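Local coordinates for protein putative fructose-bisphosphate aldolase (Coccidioides immitis, PDB 3PM6) that is a putative class-II fructose-bisphosphate aldolase, a zinc-containing enzyme-family protein built on a closed eight-stranded TIM barrel, at residues R131-R134 and E135-Y139; E216-G219 and E220-G223; L269-T272 and R273-E277. All coordinates share one frame; numbering follows the deposited sequence.

Contact 1. Residues R131-R134 and E135-Y139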
ATOM      1  N   ARG A 131     -34.451   2.720  -2.159  1.00 20.52           N
ATOM      2  CA  ARG A 131     -34.477   2.580  -3.613  1.00 20.75           C
ATOM      3  C   ARG A 131     -33.082   2.340  -4.171  1.00 20.22           C
ATOM      4  O   ARG A 131     -32.851   1.375  -4.901  1.00 19.62           O
ATOM      5  CB  ARG A 131     -35.099   3.830  -4.271  1.00 20.38           C
ATOM      6  CG  ARG A 131     -35.425   3.659  -5.766  1.00 21.06           C
ATOM      7  CD  ARG A 131     -35.842   4.978  -6.459  1.00 20.85           C
ATOM      8  NE  ARG A 131     -34.771   5.982  -6.495  1.00 21.86           N
ATOM      9  CZ  ARG A 131     -33.760   5.965  -7.355  1.00 22.93           C
ATOM     10  NH1 ARG A 131     -33.651   4.998  -8.262  1.00 25.26           N
ATOM     11  NH2 ARG A 131     -32.855   6.911  -7.325  1.00 25.12           N
ATOM     12  N   LEU A 132     -32.162   3.249  -3.868  1.00 20.30           N
ATOM     13  CA  LEU A 132     -30.794   3.081  -4.326  1.00 20.92           C
ATOM     14  C   LEU A 132     -30.152   1.809  -3.723  1.00 21.20           C
ATOM     15  O   LEU A 132     -29.458   1.084  -4.430  1.00 19.99           O
ATOM     16  CB  LEU A 132     -29.954   4.309  -3.985  1.00 20.56           C
ATOM     17  CG  LEU A 132     -30.346   5.605  -4.683  1.00 21.81           C
ATOM     18  CD1 LEU A 132     -29.722   6.792  -3.922  1.00 20.63           C
ATOM     19  CD2 LEU A 132     -29.959   5.562  -6.190  1.00 21.37           C
ATOM     20  N   THR A 133     -30.380   1.545  -2.424  1.00 21.80           N
ATOM     21  CA  THR A 133     -29.786   0.341  -1.791  1.00 22.21           C
ATOM     22  C   THR A 133     -30.239  -0.928  -2.537  1.00 23.12           C
ATOM     23  O   THR A 133     -29.424  -1.767  -2.902  1.00 22.63           O
ATOM     24  CB  THR A 133     -30.078   0.236  -0.267  1.00 21.74           C
ATOM     25  OG1 THR A 133     -29.497   1.352   0.418  1.00 19.37           O
ATOM     26  CG2 THR A 133     -29.492  -1.061   0.325  1.00 22.03           C
ATOM     27  N   ARG A 134     -31.538  -1.053  -2.798  1.00 24.68           N
ATOM     28  CA  ARG A 134     -32.047  -2.254  -3.516  1.00 25.42           C
ATOM     29  C   ARG A 134     -31.326  -2.480  -4.855  1.00 25.79           C
ATOM     30  O   ARG A 134     -30.862  -3.572  -5.150  1.00 25.58           O
ATOM     31  CB  ARG A 134     -33.548  -2.151  -3.739  1.00 26.54           C
ATOM     32  CG  ARG A 134     -34.164  -3.321  -4.507  1.00 28.37           C
ATOM     33  CD  ARG A 134     -35.682  -3.125  -4.620  1.00 35.47           C
ATOM     34  NE  ARG A 134     -36.336  -3.145  -3.304  1.00 35.51           N
ATOM     35  CZ  ARG A 134     -36.709  -4.252  -2.654  1.00 37.00           C
ATOM     36  NH1 ARG A 134     -36.505  -5.467  -3.186  1.00 38.27           N
ATOM     37  NH2 ARG A 134     -37.283  -4.145  -1.463  1.00 33.58           N
ATOM     38  N   GLU A 135     -31.209  -1.433  -5.652  1.00 26.45           N
ATOM     39  CA  GLU A 135     -30.597  -1.591  -6.952  1.00 27.38           C
ATOM     40  C   GLU A 135     -29.093  -1.756  -6.896  1.00 26.27           C
ATOM     41  O   GLU A 135     -28.531  -2.469  -7.726  1.00 26.40           O
ATOM     42  CB  GLU A 135     -31.075  -0.510  -7.937  1.00 28.71           C
ATOM     43  CG  GLU A 135     -30.306   0.764  -8.037  1.00 32.48           C
ATOM     44  CD  GLU A 135     -30.833   1.636  -9.208  1.00 40.03           C
ATOM     45  OE1 GLU A 135     -31.473   2.676  -8.938  1.00 40.90           O
ATOM     46  OE2 GLU A 135     -30.621   1.276 -10.397  1.00 43.71           O
ATOM     47  N   LEU A 136     -28.439  -1.134  -5.910  1.00 24.81           N
ATOM     48  CA  LEU A 136     -27.013  -1.299  -5.770  1.00 23.73           C
ATOM     49  C   LEU A 136     -26.625  -2.655  -5.196  1.00 23.76           C
ATOM     50  O   LEU A 136     -25.549  -3.179  -5.517  1.00 24.03           O
ATOM     51  CB  LEU A 136     -26.373  -0.140  -4.976  1.00 22.97           C
ATOM     52  CG  LEU A 136     -26.417   1.188  -5.730  1.00 22.11           C
ATOM     53  CD1 LEU A 136     -26.225   2.351  -4.752  1.00 19.96           C
ATOM     54  CD2 LEU A 136     -25.429   1.253  -6.889  1.00 19.71           C
ATOM     55  N   VAL A 137     -27.473  -3.207  -4.330  1.00 23.98           N
ATOM     56  CA  VAL A 137     -27.276  -4.548  -3.824  1.00 24.57           C
ATOM     57  C   VAL A 137     -27.318  -5.546  -4.993  1.00 25.88           C
ATOM     58  O   VAL A 137     -26.492  -6.468  -5.068  1.00 26.14           O
ATOM     59  CB  VAL A 137     -28.352  -4.909  -2.777  1.00 24.96           C
ATOM     60  CG1 VAL A 137     -28.438  -6.425  -2.581  1.00 24.28           C
ATOM     61  CG2 VAL A 137     -28.066  -4.176  -1.447  1.00 24.68           C
ATOM     62  N   ALA A 138     -28.273  -5.360  -5.905  1.00 25.89           N
ATOM     63  CA  ALA A 138     -28.367  -6.218  -7.094  1.00 26.59           C
ATOM     64  C   ALA A 138     -27.051  -6.174  -7.871  1.00 26.21           C
ATOM     65  O   ALA A 138     -26.473  -7.212  -8.212  1.00 26.27           O
ATOM     66  CB  ALA A 138     -29.554  -5.770  -7.997  1.00 27.48           C
ATOM     67  N   TYR A 139     -26.555  -4.955  -8.097  1.00 25.31           N
ATOM     68  CA  TYR A 139     -25.334  -4.765  -8.857  1.00 24.21           C
ATOM     69  C   TYR A 139     -24.122  -5.444  -8.198  1.00 23.35           C
ATOM     70  O   TYR A 139     -23.298  -6.070  -8.881  1.00 23.60           O
ATOM     71  CB  TYR A 139     -25.090  -3.272  -9.068  1.00 24.55           C
ATOM     72  CG  TYR A 139     -24.060  -2.947 -10.119  1.00 25.08           C
ATOM     73  CD1 TYR A 139     -24.448  -2.593 -11.438  1.00 25.55           C
ATOM     74  CD2 TYR A 139     -22.696  -2.982  -9.806  1.00 20.72           C
ATOM     75  CE1 TYR A 139     -23.462  -2.282 -12.425  1.00 26.09           C
ATOM     76  CE2 TYR A 139     -21.714  -2.674 -10.761  1.00 22.67           C
ATOM     77  CZ  TYR A 139     -22.098  -2.320 -12.069  1.00 25.98           C
ATOM     78  OH  TYR A 139     -21.104  -2.024 -12.992  1.00 27.49           O
TER
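Arg131 and Glu135, one helical turn apart, extend alongside each other in one direction, and their charged ends meet in a salt bridge with NH1 of Arg131 3.3 Å from OE1 of Glu135. The guanidinium and carboxylate planes stand 80° apart, and OE1 approaches the guanidinium obliquely, so the two groups do not form the flat, two-pronged pairing of coplanar ions. Arg131 gets there by a bend at chi3 (64°) that turns an otherwise extended chain forward along the helix, toward Glu135. Its NE is engaged in a salt bridge with Glu128, one turn earlier, so the guanidinium is shared by two carboxylates, Glu128 at NE and Glu135 at NH1, on the exposed side of the helix.

Toward the barrel, methyl groups meet. Thr133 and Val137 come together at an oblique angle through their CG2 methyls, 3.9 Å apart. The Thr133 methyl lies anti to its own backbone N (chi1 -62° for OG1), while OG1 beside that N hydrogen-bonds to the carbonyl of Asn129. At the margin of the buried face, Leu136 approaches the partly exposed Leu132 more loosely, CD1 of Leu136 being 4.3 Å from CB of Leu132.

All of this belongs to helix 126-141, the connection of a beta-alpha-beta unit in a TIM barrel, between the parallel strands 116-119 and 146-149. Thr133 packs on Val119 and Ala149, one from each of these strands, while Leu136 also reaches Pro95 and Ile98 of helix 95-103.

The backbone carries the usual i to i+4 bonds. Leu136 N lies 2.9 Å from Leu132 O and Val137 N 2.8 Å from Thr133 O. The bond from Ala138 N to Arg134 O is longer at 3.2 Å, and that from Glu135 N to Arg131 O is weak at 3.3 Å.

Contact 2. Residues E216-G219 and E220-G223; sequences EAVG and ERVG
Arg221 folds back over the end of the helix that precedes it, and its side chain can be traced atom by atom against Ala217 and Val218. CB starts 3.6 Å from the carbonyl O of Val218. CG stands anti to the carbonyl carbon of Arg221, beside its backbone N, and the chain continues extended through CD before a bend at chi3 (-72°) turns the guanidinium back toward the last helical turn. NE comes to 4.1 Å from Ala217 O, and NH2 is nearer, 3.5 Å from the same oxygen, which lies at the guanidinium edge and in its plane. At this length it is a close polar approach and is not counted as a hydrogen bond. NH2 also touches CG1 of Val218 at 3.7 Å, the two side chains crossing at about a right angle.

Beneath this arm, Val218 O accepts two backbone bonds. Arg221 N is 2.7 Å from Val218 O and sits 40° out of the carbonyl plane, whereas Val222 N, 3.0 Å from Val218 O, is tilted by only 18°. One carbonyl thus gathers two successive N-H groups as the chain turns. On the buried side, CG2 of Val218 meets CG2 of Val222 at 3.7 Å, and both valines pack against Leu188 of strand 187-188.

Arg221 also touches Glu178 and Val181 of helix 174-181, Val222 reaches Val181 too, and Gly223 joins the sheet through backbone bonds with Asn186 and Leu188. This is the short alpha-to-beta turn of a TIM barrel, leading from helix 208-218 into strand 223-226.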
ATOM      1  N   GLU A 216     -34.002  -8.505  17.670  1.00 29.74           N
ATOM      2  CA  GLU A 216     -35.132  -9.420  17.788  1.00 32.12           C
ATOM      3  C   GLU A 216     -35.922  -9.472  16.474  1.00 32.14           C
ATOM      4  O   GLU A 216     -36.353 -10.538  16.050  1.00 32.09           O
ATOM      5  CB  GLU A 216     -36.014  -8.967  18.949  1.00 32.46           C
ATOM      6  CG  GLU A 216     -37.042  -9.964  19.367  1.00 40.29           C
ATOM      7  CD  GLU A 216     -36.437 -11.101  20.137  1.00 46.22           C
ATOM      8  OE1 GLU A 216     -35.312 -10.919  20.654  1.00 50.26           O
ATOM      9  OE2 GLU A 216     -37.072 -12.172  20.205  1.00 49.48           O
ATOM     10  N   ALA A 217     -36.089  -8.326  15.809  1.00 31.82           N
ATOM     11  CA  ALA A 217     -36.890  -8.310  14.580  1.00 32.12           C
ATOM     12  C   ALA A 217     -36.155  -8.904  13.390  1.00 32.11           C
ATOM     13  O   ALA A 217     -36.754  -9.602  12.603  1.00 32.81           O
ATOM     14  CB  ALA A 217     -37.405  -6.902  14.254  1.00 31.52           C
ATOM     15  N   VAL A 218     -34.862  -8.636  13.243  1.00 32.25           N
ATOM     16  CA  VAL A 218     -34.175  -9.047  12.008  1.00 32.96           C
ATOM     17  C   VAL A 218     -32.901  -9.850  12.223  1.00 33.81           C
ATOM     18  O   VAL A 218     -32.338 -10.377  11.268  1.00 34.08           O
ATOM     19  CB  VAL A 218     -33.818  -7.844  11.108  1.00 32.12           C
ATOM     20  CG1 VAL A 218     -35.049  -7.021  10.792  1.00 32.78           C
ATOM     21  CG2 VAL A 218     -32.756  -6.995  11.768  1.00 31.92           C
ATOM     22  N   GLY A 219     -32.446  -9.930  13.474  1.00 34.32           N
ATOM     23  CA  GLY A 219     -31.177 -10.543  13.814  1.00 34.56           C
ATOM     24  C   GLY A 219     -30.924 -11.906  13.222  1.00 35.68           C
ATOM     25  O   GLY A 219     -29.784 -12.242  12.931  1.00 35.85           O
ATOM     26  N   GLU A 220     -31.972 -12.699  13.035  1.00 36.59           N
ATOM     27  CA  GLU A 220     -31.804 -14.044  12.477  1.00 37.77           C
ATOM     28  C   GLU A 220     -31.632 -14.035  10.951  1.00 37.14           C
ATOM     29  O   GLU A 220     -31.218 -15.039  10.366  1.00 37.51           O
ATOM     30  CB  GLU A 220     -32.963 -14.955  12.913  1.00 39.47           C
ATOM     31  CG  GLU A 220     -33.146 -14.976  14.439  1.00 43.00           C
ATOM     32  CD  GLU A 220     -34.094 -16.062  14.937  1.00 49.62           C
ATOM     33  OE1 GLU A 220     -35.102 -16.374  14.244  1.00 52.13           O
ATOM     34  OE2 GLU A 220     -33.832 -16.592  16.047  1.00 50.91           O
ATOM     35  N   ARG A 221     -31.929 -12.897  10.323  1.00 35.72           N
ATOM     36  CA  ARG A 221     -31.884 -12.756   8.859  1.00 35.04           C
ATOM     37  C   ARG A 221     -30.682 -11.932   8.374  1.00 33.51           C
ATOM     38  O   ARG A 221     -30.203 -12.150   7.255  1.00 33.89           O
ATOM     39  CB  ARG A 221     -33.214 -12.182   8.303  1.00 35.50           C
ATOM     40  CG  ARG A 221     -34.473 -13.073   8.592  1.00 37.39           C
ATOM     41  CD  ARG A 221     -35.813 -12.460   8.119  1.00 38.78           C
ATOM     42  NE  ARG A 221     -36.311 -11.318   8.914  1.00 38.29           N
ATOM     43  CZ  ARG A 221     -37.016 -10.313   8.395  1.00 36.54           C
ATOM     44  NH1 ARG A 221     -37.291 -10.292   7.100  1.00 38.93           N
ATOM     45  NH2 ARG A 221     -37.435  -9.325   9.141  1.00 35.78           N
ATOM     46  N   VAL A 222     -30.192 -11.002   9.202  1.00 31.18           N
ATOM     47  CA  VAL A 222     -29.027 -10.190   8.854  1.00 28.99           C
ATOM     48  C   VAL A 222     -28.028 -10.012  10.017  1.00 27.72           C
ATOM     49  O   VAL A 222     -28.405 -10.094  11.195  1.00 27.64           O
ATOM     50  CB  VAL A 222     -29.430  -8.791   8.269  1.00 28.79           C
ATOM     51  CG1 VAL A 222     -30.296  -8.937   7.044  1.00 28.75           C
ATOM     52  CG2 VAL A 222     -30.106  -7.890   9.318  1.00 27.42           C
ATOM     53  N   GLY A 223     -26.758  -9.781   9.676  1.00 25.63           N
ATOM     54  CA  GLY A 223     -25.728  -9.462  10.681  1.00 23.75           C
ATOM     55  C   GLY A 223     -25.809  -7.987  11.084  1.00 21.65           C
ATOM     56  O   GLY A 223     -26.299  -7.160  10.325  1.00 21.90           O
TER

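Contact 3. Residues L269-T272 and R273-E277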
ATOM      1  N   LEU A 269      13.968  10.056  12.952  1.00 33.27           N
ATOM      2  CA  LEU A 269      14.262   8.644  12.739  1.00 32.19           C
ATOM      3  C   LEU A 269      14.360   8.413  11.249  1.00 30.70           C
ATOM      4  O   LEU A 269      13.739   9.147  10.482  1.00 30.63           O
ATOM      5  CB  LEU A 269      13.110   7.784  13.266  1.00 31.99           C
ATOM      6  CG  LEU A 269      12.893   7.692  14.769  1.00 33.57           C
ATOM      7  CD1 LEU A 269      11.684   6.798  15.034  1.00 36.12           C
ATOM      8  CD2 LEU A 269      14.124   7.167  15.470  1.00 35.78           C
ATOM      9  N   PRO A 270      15.120   7.392  10.825  1.00 29.77           N
ATOM     10  CA  PRO A 270      15.105   7.072   9.400  1.00 29.31           C
ATOM     11  C   PRO A 270      13.685   6.709   8.979  1.00 28.60           C
ATOM     12  O   PRO A 270      12.921   6.148   9.797  1.00 27.72           O
ATOM     13  CB  PRO A 270      15.999   5.838   9.302  1.00 29.07           C
ATOM     14  CG  PRO A 270      16.907   5.921  10.499  1.00 30.64           C
ATOM     15  CD  PRO A 270      16.070   6.553  11.585  1.00 30.34           C
ATOM     16  N   ILE A 271      13.328   7.007   7.731  1.00 28.39           N
ATOM     17  CA  ILE A 271      12.002   6.664   7.224  1.00 27.40           C
ATOM     18  C   ILE A 271      11.654   5.202   7.496  1.00 26.72           C
ATOM     19  O   ILE A 271      10.511   4.892   7.876  1.00 26.08           O
ATOM     20  CB  ILE A 271      11.836   6.947   5.718  1.00 28.17           C
ATOM     21  CG1 ILE A 271      11.830   8.439   5.449  1.00 29.00           C
ATOM     22  CG2 ILE A 271      10.476   6.390   5.217  1.00 27.25           C
ATOM     23  CD1 ILE A 271      11.800   8.795   3.960  1.00 32.01           C
ATOM     24  N   THR A 272      12.621   4.304   7.311  1.00 26.71           N
ATOM     25  CA  THR A 272      12.360   2.890   7.563  1.00 26.73           C
ATOM     26  C   THR A 272      11.830   2.643   8.978  1.00 27.11           C
ATOM     27  O   THR A 272      10.868   1.892   9.153  1.00 26.40           O
ATOM     28  CB  THR A 272      13.581   1.999   7.313  1.00 27.41           C
ATOM     29  OG1 THR A 272      14.717   2.540   7.985  1.00 28.19           O
ATOM     30  CG2 THR A 272      13.891   1.855   5.797  1.00 27.28           C
ATOM     31  N   ARG A 273      12.462   3.262   9.981  1.00 27.52           N
ATOM     32  CA  ARG A 273      12.042   3.097  11.381  1.00 28.02           C
ATOM     33  C   ARG A 273      10.722   3.808  11.649  1.00 26.52           C
ATOM     34  O   ARG A 273       9.914   3.371  12.469  1.00 25.33           O
ATOM     35  CB  ARG A 273      13.125   3.615  12.343  1.00 29.45           C
ATOM     36  CG  ARG A 273      12.875   3.251  13.800  1.00 34.01           C
ATOM     37  CD  ARG A 273      13.422   1.874  14.127  1.00 39.30           C
ATOM     38  NE  ARG A 273      12.861   1.329  15.360  1.00 43.37           N
ATOM     39  CZ  ARG A 273      12.104   0.236  15.428  1.00 45.13           C
ATOM     40  NH1 ARG A 273      11.811  -0.447  14.334  1.00 44.82           N
ATOM     41  NH2 ARG A 273      11.654  -0.194  16.604  1.00 47.38           N
ATOM     42  N   LEU A 274      10.518   4.927  10.962  1.00 26.29           N
ATOM     43  CA  LEU A 274       9.231   5.618  10.995  1.00 25.78           C
ATOM     44  C   LEU A 274       8.100   4.659  10.605  1.00 24.32           C
ATOM     45  O   LEU A 274       7.110   4.544  11.324  1.00 23.72           O
ATOM     46  CB  LEU A 274       9.281   6.802  10.053  1.00 26.55           C
ATOM     47  CG  LEU A 274       8.627   8.102  10.464  1.00 28.22           C
ATOM     48  CD1 LEU A 274       9.042   8.497  11.873  1.00 30.68           C
ATOM     49  CD2 LEU A 274       9.026   9.178   9.454  1.00 31.13           C
ATOM     50  N   HIS A 275       8.282   3.923   9.503  1.00 23.73           N
ATOM     51  CA  HIS A 275       7.249   3.011   9.006  1.00 22.95           C
ATOM     52  C   HIS A 275       7.032   1.875   9.983  1.00 22.89           C
ATOM     53  O   HIS A 275       5.905   1.448  10.186  1.00 21.95           O
ATOM     54  CB  HIS A 275       7.609   2.449   7.630  1.00 23.31           C
ATOM     55  CG  HIS A 275       7.443   3.441   6.524  1.00 23.84           C
ATOM     56  ND1 HIS A 275       6.251   4.086   6.281  1.00 24.93           N
ATOM     57  CD2 HIS A 275       8.309   3.893   5.592  1.00 24.66           C
ATOM     58  CE1 HIS A 275       6.395   4.907   5.252  1.00 25.94           C
ATOM     59  NE2 HIS A 275       7.639   4.819   4.827  1.00 26.17           N
ATOM     60  N   GLU A 276       8.128   1.391  10.565  1.00 22.83           N
ATOM     61  CA  GLU A 276       8.080   0.322  11.548  1.00 23.00           C
ATOM     62  C   GLU A 276       7.305   0.731  12.783  1.00 22.48           C
ATOM     63  O   GLU A 276       6.454  -0.031  13.267  1.00 21.56           O
ATOM     64  CB  GLU A 276       9.496  -0.149  11.917  1.00 23.17           C
ATOM     65  CG  GLU A 276      10.193  -0.964  10.787  1.00 24.92           C
ATOM     66  CD  GLU A 276      11.707  -1.207  11.025  1.00 27.21           C
ATOM     67  OE1 GLU A 276      12.223  -0.972  12.154  1.00 26.12           O
ATOM     68  OE2 GLU A 276      12.376  -1.636  10.069  1.00 27.55           O
ATOM     69  N   GLU A 277       7.584   1.938  13.275  1.00 22.30           N
ATOM     70  CA  GLU A 277       6.969   2.412  14.519  1.00 23.42           C
ATOM     71  C   GLU A 277       5.451   2.676  14.398  1.00 22.82           C
ATOM     72  O   GLU A 277       4.681   2.250  15.277  1.00 21.67           O
ATOM     73  CB  GLU A 277       7.753   3.606  15.117  1.00 24.28           C
ATOM     74  CG  GLU A 277       9.153   3.186  15.632  1.00 28.24           C
ATOM     75  CD  GLU A 277       9.807   4.212  16.570  1.00 34.16           C
ATOM     76  OE1 GLU A 277       9.087   5.078  17.104  1.00 37.11           O
ATOM     77  OE2 GLU A 277      11.039   4.159  16.769  1.00 34.14           O
TER
HETATM   78  O   HOH W   1      14.970   0.261   9.867  1.00 30.94           O
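Ile271 and His275 form the close-packed side of this first turn of helix 271-292: their side chains extend alongside each other in the same direction, and CG2 of Ile271 comes within 3.3 Å of NE2 of His275, approaching the imidazole obliquely. The ring is fixed from both nitrogens, ND1 by Glu38 and NE2 by Asn36 of the second subunit. Below it, His275 N bonds to Ile271 O at 2.9 Å, while Leu274 N takes Pro270 O, also at 2.9 Å, with Pro270 occupying the N-cap position.

The other side is polar and looser. A water spans Thr272 and Glu276, lying 3.0 Å from OG1 of Thr272 and donating to OE2 of Glu276 at 3.2 Å. The pairing of NE of Arg273 with OE2 of Glu277 is long, 3.6 Å, with the oxygen well out of the guanidinium plane, so charge alone acts there. One close touch stands apart here: Leu269 crosses Glu277 at about a right angle, setting its CD1 methyl 3.2 Å from OE2 of Glu277.

Within the chain, Leu274 packs on Met262 and Lys265 of helix 252-265, and Glu277 on Val261. Across the dimer interface, Ile271 meets Val259 of the second subunit, Thr272 packs on its Trp61, and Glu276 OE2, the same oxygen that takes the water, is hydrogen-bonded to NE1 of that Trp61, so the start of helix 271-292 lies between its own helix 252-265 and the partner chain.

All three contacts are local and each is partly buried, but they sit at different places in the fold. Contacts 1 and 2, with centres 20 Å apart, bury residues against barrel strands, Thr133 and Val137 in one, Val218 and Val222 in the other. Contact 3 is peripheral, at the subunit interface, about 44 Å from contact 1 and 45 Å from contact 2, centre to centre, across the chain's centre. Contact 1 stays within one helix, contact 2 marks a helix-to-strand turn, and contact 3 starts a helix. Of the first two, only contact 1 has an ion pair; contact 3 has a long one. Contact 3 alone reaches the second subunit, to which His275 and Glu276 bond.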